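Local atomic coordinates of glutamate racemase (Francisella tularensis subsp. tularensis, PDB entry 3OUT), a protein that belongs to the aspartate/glutamate racemase family and is built from two alpha/beta domains, each around a parallel sheet, with D-glutamic acid bound between them. Residues G18-T21 with I22-N25. Residues are numbered along the deposited sequence; the frame is centred on the assembly and turned at random.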
# COMPACT_ATOMS: atom_id res chain seq x y z
N GLY B 18 -11.68 -11.93 11.30
CA GLY B 18 -11.82 -12.81 12.48
C GLY B 18 -11.64 -12.14 13.83
O GLY B 18 -12.13 -12.61 14.87
N GLY B 19 -10.90 -11.05 13.86
CA GLY B 19 -10.69 -10.27 15.09
C GLY B 19 -11.93 -9.60 15.63
O GLY B 19 -11.89 -9.03 16.72
N LEU B 20 -13.02 -9.59 14.85
CA LEU B 20 -14.29 -9.00 15.28
C LEU B 20 -14.83 -9.74 16.52
O LEU B 20 -15.59 -9.17 17.29
CB LEU B 20 -15.32 -8.97 14.14
CG LEU B 20 -14.96 -7.94 13.07
CD1 LEU B 20 -15.68 -8.20 11.78
CD2 LEU B 20 -15.28 -6.51 13.66
N THR B 21 -14.44 -11.00 16.70
CA THR B 21 -14.83 -11.71 17.90
C THR B 21 -14.34 -11.03 19.18
O THR B 21 -15.05 -11.06 20.20
CB THR B 21 -14.38 -13.16 17.88
OG1 THR B 21 -15.11 -13.87 16.86
CG2 THR B 21 -14.61 -13.79 19.25
N ILE B 22 -13.16 -10.40 19.14
CA ILE B 22 -12.61 -9.68 20.31
C ILE B 22 -13.50 -8.49 20.64
O ILE B 22 -13.70 -8.14 21.81
CB ILE B 22 -11.16 -9.18 20.08
CG1 ILE B 22 -10.20 -10.37 20.06
CG2 ILE B 22 -10.73 -8.13 21.13
CD1 ILE B 22 -9.72 -10.82 21.41
N VAL B 23 -14.05 -7.84 19.61
CA VAL B 23 -14.98 -6.74 19.84
C VAL B 23 -16.22 -7.25 20.61
O VAL B 23 -16.64 -6.65 21.61
CB VAL B 23 -15.37 -6.06 18.50
CG1 VAL B 23 -16.38 -4.94 18.76
CG2 VAL B 23 -14.11 -5.48 17.86
N LYS B 24 -16.76 -8.37 20.15
CA LYS B 24 -17.88 -9.04 20.80
C LYS B 24 -17.54 -9.32 22.29
O LYS B 24 -18.32 -9.02 23.21
CB LYS B 24 -18.24 -10.31 20.02
CG LYS B 24 -19.32 -11.20 20.67
CD LYS B 24 -19.32 -12.61 20.07
CE LYS B 24 -18.19 -13.51 20.65
NZ LYS B 24 -18.14 -14.91 20.07
N ASN B 25 -16.36 -9.88 22.51
CA ASN B 25 -15.96 -10.26 23.84
C ASN B 25 -15.87 -9.03 24.73
O ASN B 25 -16.29 -9.00 25.80
CB ASN B 25 -14.61 -11.00 23.84
CG ASN B 25 -14.68 -12.39 23.22
OD1 ASN B 25 -15.66 -13.06 23.29
ND2 ASN B 25 -13.61 -12.81 22.69
O HOH W 1 -17.87 -14.97 17.30
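The carbonyl oxygen of Thr21 receives the amide of Asn25, N to O 2.9 Å, the shortest of the backbone hydrogen bonds here. One residue back, Leu20 O takes Lys24 N at 3.2 Å with a nearly straight N-H···O angle of 166°. Where the chain enters the helix, Ile22 N reaches Gly19 O at 3.1 Å, an i to i+3 bond in which the donor stands well above the carbonyl plane. Gly19, lacking a side chain, keeps this entry slim near the bound D-glutamic acid, and Asp14 accepts its amide. The two branches of Thr21 part in the conformer described, one of two modelled. With its methyl opposite the backbone N, CG2 lies 3.7 Å from Asn25 ND2 and 3.8 Å from Lys24 NZ, while OG1 meets a water. The lysine chain bends at chi3 (79°), which brings CE and NZ alongside the threonine methyl, and NZ donates a hydrogen bond to that water at 2.8 Å, so in this conformer one water can join the ammonium to the hydroxyl. On the apolar side Leu20 CD2 and Val23 CG2 approach only to 4.5 Å, yet both side chains pack on Tyr37 of strand 35-39 and Leu253 of helix 245-253. Ile22 and Asn25 instead rest on Ser212 of helix 208-221. Helix 20-29 is the crossover of the beta-alpha-beta unit joining parallel strands 10-14 and 35-39.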